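Local coordinates for glucoamylase (Thermoanaerobacterium thermosaccharolyticum, PDB 1LF6), which hydrolyses alpha-1,4-linked glucans from their non-reducing ends, releasing beta-D-glucose one unit at a time, at residues P571-S585 / A593-R606. Residues are numbered along the deposited sequence; the frame is centred on the assembly and turned at random.
Sequences PSWYRYNHDGYGEPS and AGKGRLWPLLTGER
The indole of Trp573 lies against Arg606, whose CB sits over the six-membered ring, 4.2 Å from its centroid. The arginine chain, bent at its second and third torsions, then brings one guanidinium face over Trp573 CZ2, the two planes 30° apart. A broad ring suits a place where it must meet both methylenes and a flat cation; Asp560 binds both Trp573 NE1 and Arg606 NH1, fixing the pair. A leucine in place of Trp573 would probably leave Arg606 without the flat surface it lies on and Asp560 without one of its donors. The backbone of Trp573 also takes part, its O accepting from Trp599 N at 3.2 Å.

The Trp599 indole is nearly parallel to the Arg575 guanidinium (8° apart), with Arg575 CG over the five-membered ring and Arg575 NE 3.3 Å from Trp599 CZ2. A water accepts from Trp599 NE1 at 2.7 Å and lies within reach of Tyr581 O and Asp579 OD2. Leu598 CD1 stands over the centre of the Tyr574 ring, 3.5 Å from its centroid, a slim methyl fitting a flat face. Gly596 N bonds to Asp579 O at 2.8 Å, where a side chain on the glycine would collide with the Asp579 carboxylate.

Arg575 lies near Glu435, probably the catalytic base, and Glu583 bonds to Trp325, a likely substrate-binding residue. The contact joins strand 570-573, hairpin partner of strand 564-567, and the loop after it to the loop leading into helix 600-612 and to the helix's first turns, which pack against helices 618-627 and 653-668 of the (alpha/alpha) barrel.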
loop_
_atom_site.group_PDB
_atom_site.type_symbol
_atom_site.label_atom_id
_atom_site.label_comp_id
_atom_site.label_asym_id
_atom_site.label_seq_id
_atom_site.Cartn_x
_atom_site.Cartn_y
_atom_site.Cartn_z
ATOM N N PRO A 571 0.779 -12.276 -19.048
ATOM C CA PRO A 571 -0.656 -12.015 -19.069
ATOM C C PRO A 571 -1.223 -11.406 -17.797
ATOM O O PRO A 571 -0.718 -11.636 -16.694
ATOM C CB PRO A 571 -1.231 -13.393 -19.324
ATOM C CG PRO A 571 -0.341 -14.244 -18.451
ATOM C CD PRO A 571 1.049 -13.700 -18.766
ATOM N N SER A 572 -2.272 -10.609 -17.972
ATOM C CA SER A 572 -2.989 -10.015 -16.849
ATOM C C SER A 572 -4.429 -9.796 -17.306
ATOM O O SER A 572 -4.735 -9.927 -18.490
ATOM C CB SER A 572 -2.360 -8.698 -16.397
ATOM O OG SER A 572 -2.816 -8.376 -15.085
ATOM N N TRP A 573 -5.308 -9.475 -16.368
ATOM C CA TRP A 573 -6.716 -9.281 -16.671
ATOM C C TRP A 573 -7.275 -7.995 -16.070
ATOM O O TRP A 573 -6.725 -7.473 -15.100
ATOM C CB TRP A 573 -7.531 -10.450 -16.108
ATOM C CG TRP A 573 -7.307 -11.758 -16.790
ATOM C CD1 TRP A 573 -8.157 -12.377 -17.656
ATOM C CD2 TRP A 573 -6.142 -12.597 -16.703
ATOM N NE1 TRP A 573 -7.602 -13.544 -18.119
ATOM C CE2 TRP A 573 -6.364 -13.704 -17.553
ATOM C CE3 TRP A 573 -4.930 -12.518 -15.994
ATOM C CZ2 TRP A 573 -5.422 -14.728 -17.716
ATOM C CZ3 TRP A 573 -3.993 -13.534 -16.155
ATOM C CH2 TRP A 573 -4.248 -14.626 -17.010
ATOM N N TYR A 574 -8.361 -7.487 -16.657
ATOM C CA TYR A 574 -9.060 -6.308 -16.126
ATOM C C TYR A 574 -9.979 -6.909 -15.062
ATOM O O TYR A 574 -10.240 -8.114 -15.081
ATOM C CB TYR A 574 -9.956 -5.658 -17.186
ATOM C CG TYR A 574 -9.240 -5.013 -18.348
ATOM C CD1 TYR A 574 -8.712 -3.731 -18.238
ATOM C CD2 TYR A 574 -9.109 -5.681 -19.568
ATOM C CE1 TYR A 574 -8.073 -3.124 -19.314
ATOM C CE2 TYR A 574 -8.468 -5.084 -20.651
ATOM C CZ TYR A 574 -7.955 -3.806 -20.516
ATOM O OH TYR A 574 -7.332 -3.204 -21.587
ATOM N N ARG A 575 -10.487 -6.078 -14.159
ATOM C CA ARG A 575 -11.397 -6.549 -13.111
ATOM C C ARG A 575 -12.732 -6.986 -13.719
ATOM O O ARG A 575 -13.392 -7.883 -13.202
ATOM C CB ARG A 575 -11.671 -5.437 -12.100
ATOM C CG ARG A 575 -10.436 -4.770 -11.538
ATOM C CD ARG A 575 -10.795 -3.359 -11.075
ATOM N NE ARG A 575 -11.273 -3.294 -9.714
ATOM C CZ ARG A 575 -12.000 -2.294 -9.223
ATOM N NH1 ARG A 575 -12.385 -2.318 -7.955
ATOM N NH2 ARG A 575 -12.372 -1.291 -10.000
ATOM N N TYR A 576 -13.130 -6.323 -14.805
ATOM C CA TYR A 576 -14.381 -6.624 -15.518
ATOM C C TYR A 576 -14.491 -5.680 -16.711
ATOM O O TYR A 576 -13.815 -4.654 -16.747
ATOM C CB TYR A 576 -15.595 -6.449 -14.593
ATOM C CG TYR A 576 -15.704 -5.082 -13.949
ATOM C CD1 TYR A 576 -16.262 -4.000 -14.639
ATOM C CD2 TYR A 576 -15.229 -4.862 -12.656
ATOM C CE1 TYR A 576 -16.340 -2.737 -14.058
ATOM C CE2 TYR A 576 -15.303 -3.596 -12.065
ATOM C CZ TYR A 576 -15.859 -2.543 -12.773
ATOM O OH TYR A 576 -15.922 -1.296 -12.197
ATOM N N ASN A 577 -15.332 -6.018 -17.686
ATOM C CA ASN A 577 -15.477 -5.166 -18.866
ATOM C C ASN A 577 -16.035 -3.798 -18.502
ATOM O O ASN A 577 -16.936 -3.690 -17.670
ATOM C CB ASN A 577 -16.417 -5.797 -19.907
ATOM C CG ASN A 577 -16.672 -7.261 -19.663
ATOM O OD1 ASN A 577 -17.171 -7.650 -18.607
ATOM N ND2 ASN A 577 -16.334 -8.091 -20.649
ATOM N N HIS A 578 -15.489 -2.766 -19.138
ATOM C CA HIS A 578 -15.919 -1.384 -18.944
ATOM C C HIS A 578 -15.525 -0.764 -17.611
ATOM O O HIS A 578 -16.082 0.254 -17.200
ATOM C CB HIS A 578 -17.433 -1.284 -19.149
ATOM C CG HIS A 578 -17.898 -1.893 -20.434
ATOM N ND1 HIS A 578 -17.489 -1.431 -21.665
ATOM C CD2 HIS A 578 -18.702 -2.956 -20.680
ATOM C CE1 HIS A 578 -18.017 -2.183 -22.616
ATOM N NE2 HIS A 578 -18.757 -3.115 -22.044
ATOM N N ASP A 579 -14.560 -1.380 -16.938
ATOM C CA ASP A 579 -14.080 -0.865 -15.662
ATOM C C ASP A 579 -13.509 0.523 -15.945
ATOM O O ASP A 579 -12.757 0.708 -16.903
ATOM C CB ASP A 579 -12.994 -1.795 -15.105
ATOM C CG ASP A 579 -12.433 -1.324 -13.771
ATOM O OD1 ASP A 579 -12.947 -0.338 -13.200
ATOM O OD2 ASP A 579 -11.470 -1.959 -13.288
ATOM N N GLY A 580 -13.874 1.504 -15.126
ATOM C CA GLY A 580 -13.370 2.847 -15.350
ATOM C C GLY A 580 -12.401 3.341 -14.295
ATOM O O GLY A 580 -11.925 4.468 -14.379
ATOM N N TYR A 581 -12.094 2.501 -13.310
ATOM C CA TYR A 581 -11.189 2.883 -12.231
ATOM C C TYR A 581 -9.709 2.890 -12.640
ATOM O O TYR A 581 -8.962 1.964 -12.324
ATOM C CB TYR A 581 -11.396 1.950 -11.029
ATOM C CG TYR A 581 -10.650 2.368 -9.777
ATOM C CD1 TYR A 581 -9.667 1.550 -9.222
ATOM C CD2 TYR A 581 -10.935 3.577 -9.141
ATOM C CE1 TYR A 581 -8.987 1.923 -8.061
ATOM C CE2 TYR A 581 -10.262 3.960 -7.979
ATOM C CZ TYR A 581 -9.287 3.125 -7.448
ATOM O OH TYR A 581 -8.617 3.501 -6.304
ATOM N N GLY A 582 -9.291 3.946 -13.336
ATOM C CA GLY A 582 -7.902 4.050 -13.766
ATOM C C GLY A 582 -7.643 5.233 -14.686
ATOM O O GLY A 582 -8.574 5.943 -15.054
ATOM N N GLU A 583 -6.383 5.445 -15.070
ATOM C CA GLU A 583 -6.036 6.564 -15.952
ATOM C C GLU A 583 -6.805 6.527 -17.263
ATOM O O GLU A 583 -6.820 5.504 -17.957
ATOM C CB GLU A 583 -4.532 6.582 -16.243
ATOM C CG GLU A 583 -3.702 7.113 -15.094
ATOM C CD GLU A 583 -2.805 6.061 -14.490
ATOM O OE1 GLU A 583 -3.169 5.477 -13.450
ATOM O OE2 GLU A 583 -1.719 5.819 -15.047
ATOM N N PRO A 584 -7.444 7.653 -17.628
ATOM C CA PRO A 584 -8.225 7.750 -18.865
ATOM C C PRO A 584 -7.348 7.607 -20.101
ATOM O O PRO A 584 -7.744 7.001 -21.096
ATOM C CB PRO A 584 -8.870 9.130 -18.757
ATOM C CG PRO A 584 -7.822 9.917 -18.038
ATOM C CD PRO A 584 -7.375 8.960 -16.949
ATOM N N SER A 585 -6.150 8.168 -20.026
ATOM C CA SER A 585 -5.212 8.097 -21.129
ATOM C C SER A 585 -3.828 7.961 -20.537
ATOM O O SER A 585 -3.662 7.971 -19.314
ATOM C CB SER A 585 -5.273 9.364 -21.989
ATOM O OG SER A 585 -4.779 10.485 -21.278
ATOM N N ALA A 593 -13.145 9.449 -13.201
ATOM C CA ALA A 593 -13.671 8.797 -14.401
ATOM C C ALA A 593 -12.577 8.620 -15.453
ATOM O O ALA A 593 -12.098 9.596 -16.035
ATOM C CB ALA A 593 -14.823 9.609 -14.975
ATOM N N GLY A 594 -12.189 7.369 -15.692
ATOM C CA GLY A 594 -11.154 7.079 -16.667
ATOM C C GLY A 594 -11.282 5.681 -17.244
ATOM O O GLY A 594 -12.344 5.299 -17.722
ATOM N N LYS A 595 -10.205 4.905 -17.183
ATOM C CA LYS A 595 -10.229 3.554 -17.729
ATOM C C LYS A 595 -9.429 2.587 -16.853
ATOM O O LYS A 595 -8.226 2.759 -16.663
ATOM C CB LYS A 595 -9.656 3.585 -19.145
ATOM C CG LYS A 595 -9.913 2.369 -20.004
ATOM C CD LYS A 595 -9.299 2.633 -21.374
ATOM C CE LYS A 595 -9.690 1.612 -22.416
ATOM N NZ LYS A 595 -9.101 1.986 -23.746
ATOM N N GLY A 596 -10.113 1.582 -16.315
ATOM C CA GLY A 596 -9.464 0.596 -15.466
ATOM C C GLY A 596 -8.394 -0.159 -16.233
ATOM O O GLY A 596 -8.591 -0.517 -17.390
ATOM N N ARG A 597 -7.258 -0.413 -15.597
ATOM C CA ARG A 597 -6.185 -1.112 -16.283
ATOM C C ARG A 597 -5.999 -2.539 -15.771
ATOM O O ARG A 597 -6.876 -3.080 -15.097
ATOM C CB ARG A 597 -4.896 -0.291 -16.173
ATOM C CG ARG A 597 -5.070 1.159 -16.653
ATOM C CD ARG A 597 -5.340 1.267 -18.170
ATOM N NE ARG A 597 -5.680 2.629 -18.589
ATOM C CZ ARG A 597 -5.721 3.046 -19.855
ATOM N NH1 ARG A 597 -5.438 2.213 -20.845
ATOM N NH2 ARG A 597 -6.056 4.299 -20.135
ATOM N N LEU A 598 -4.868 -3.147 -16.108
ATOM C CA LEU A 598 -4.566 -4.524 -15.718
ATOM C C LEU A 598 -4.079 -4.656 -14.281
ATOM O O LEU A 598 -3.275 -3.858 -13.816
ATOM C CB LEU A 598 -3.521 -5.107 -16.671
ATOM C CG LEU A 598 -3.975 -5.716 -18.007
ATOM C CD1 LEU A 598 -5.288 -5.128 -18.474
ATOM C CD2 LEU A 598 -2.876 -5.500 -19.040
ATOM N N TRP A 599 -4.562 -5.684 -13.590
ATOM C CA TRP A 599 -4.184 -5.911 -12.204
ATOM C C TRP A 599 -3.281 -7.120 -12.015
ATOM O O TRP A 599 -3.712 -8.261 -12.183
ATOM C CB TRP A 599 -5.435 -6.093 -11.336
ATOM C CG TRP A 599 -6.239 -4.836 -11.130
ATOM C CD1 TRP A 599 -6.671 -3.967 -12.091
ATOM C CD2 TRP A 599 -6.737 -4.338 -9.885
ATOM N NE1 TRP A 599 -7.410 -2.959 -11.523
ATOM C CE2 TRP A 599 -7.467 -3.161 -10.169
ATOM C CE3 TRP A 599 -6.638 -4.770 -8.557
ATOM C CZ2 TRP A 599 -8.096 -2.408 -9.169
ATOM C CZ3 TRP A 599 -7.266 -4.023 -7.561
ATOM C CH2 TRP A 599 -7.987 -2.851 -7.876
ATOM N N PRO A 600 -2.005 -6.892 -11.673
ATOM C CA PRO A 600 -1.158 -8.072 -11.484
ATOM C C PRO A 600 -1.781 -8.991 -10.426
ATOM O O PRO A 600 -1.531 -10.194 -10.404
ATOM C CB PRO A 600 0.197 -7.480 -11.062
ATOM C CG PRO A 600 -0.080 -6.016 -10.788
ATOM C CD PRO A 600 -1.203 -5.660 -11.708
ATOM N N LEU A 601 -2.604 -8.412 -9.555
ATOM C CA LEU A 601 -3.293 -9.191 -8.524
ATOM C C LEU A 601 -4.082 -10.310 -9.203
ATOM O O LEU A 601 -4.073 -11.447 -8.747
ATOM C CB LEU A 601 -4.263 -8.301 -7.735
ATOM C CG LEU A 601 -5.309 -8.991 -6.846
ATOM C CD1 LEU A 601 -4.628 -9.808 -5.756
ATOM C CD2 LEU A 601 -6.222 -7.939 -6.229
ATOM N N LEU A 602 -4.763 -9.978 -10.297
ATOM C CA LEU A 602 -5.560 -10.957 -11.017
ATOM C C LEU A 602 -4.704 -11.967 -11.775
ATOM O O LEU A 602 -5.175 -13.051 -12.121
ATOM C CB LEU A 602 -6.540 -10.248 -11.953
ATOM C CG LEU A 602 -7.508 -9.367 -11.152
ATOM C CD1 LEU A 602 -8.495 -8.680 -12.088
ATOM C CD2 LEU A 602 -8.234 -10.235 -10.118
ATOM N N THR A 603 -3.451 -11.614 -12.040
ATOM C CA THR A 603 -2.535 -12.535 -12.708
ATOM C C THR A 603 -2.218 -13.606 -11.668
ATOM O O THR A 603 -2.167 -14.795 -11.972
ATOM C CB THR A 603 -1.226 -11.832 -13.121
ATOM O OG1 THR A 603 -1.500 -10.894 -14.168
ATOM C CG2 THR A 603 -0.202 -12.861 -13.612
ATOM N N GLY A 604 -2.007 -13.159 -10.433
ATOM C CA GLY A 604 -1.716 -14.072 -9.346
ATOM C C GLY A 604 -2.900 -14.974 -9.054
ATOM O O GLY A 604 -2.733 -16.178 -8.849
ATOM N N GLU A 605 -4.104 -14.404 -9.036
ATOM C CA GLU A 605 -5.292 -15.208 -8.765
ATOM C C GLU A 605 -5.513 -16.266 -9.845
ATOM O O GLU A 605 -5.950 -17.373 -9.534
ATOM C CB GLU A 605 -6.538 -14.323 -8.615
ATOM C CG GLU A 605 -6.587 -13.562 -7.288
ATOM C CD GLU A 605 -7.966 -13.014 -6.956
ATOM O OE1 GLU A 605 -8.095 -12.314 -5.934
ATOM O OE2 GLU A 605 -8.926 -13.285 -7.709
ATOM N N ARG A 606 -5.212 -15.935 -11.102
ATOM C CA ARG A 606 -5.368 -16.908 -12.181
ATOM C C ARG A 606 -4.353 -18.029 -11.987
ATOM O O ARG A 606 -4.644 -19.201 -12.235
ATOM C CB ARG A 606 -5.145 -16.270 -13.558
ATOM C CG ARG A 606 -4.984 -17.300 -14.674
ATOM C CD ARG A 606 -6.250 -18.156 -14.883
ATOM N NE ARG A 606 -7.224 -17.441 -15.693
ATOM C CZ ARG A 606 -7.574 -17.783 -16.928
ATOM N NH1 ARG A 606 -8.464 -17.055 -17.578
ATOM N NH2 ARG A 606 -7.066 -18.861 -17.506
HETATM O O HOH W 1 -9.687 -3.265 -14.881
HETATM O O HOH W 2 -9.094 -1.075 -12.520
HETATM O O HOH W 3 -11.216 -1.318 -18.573
#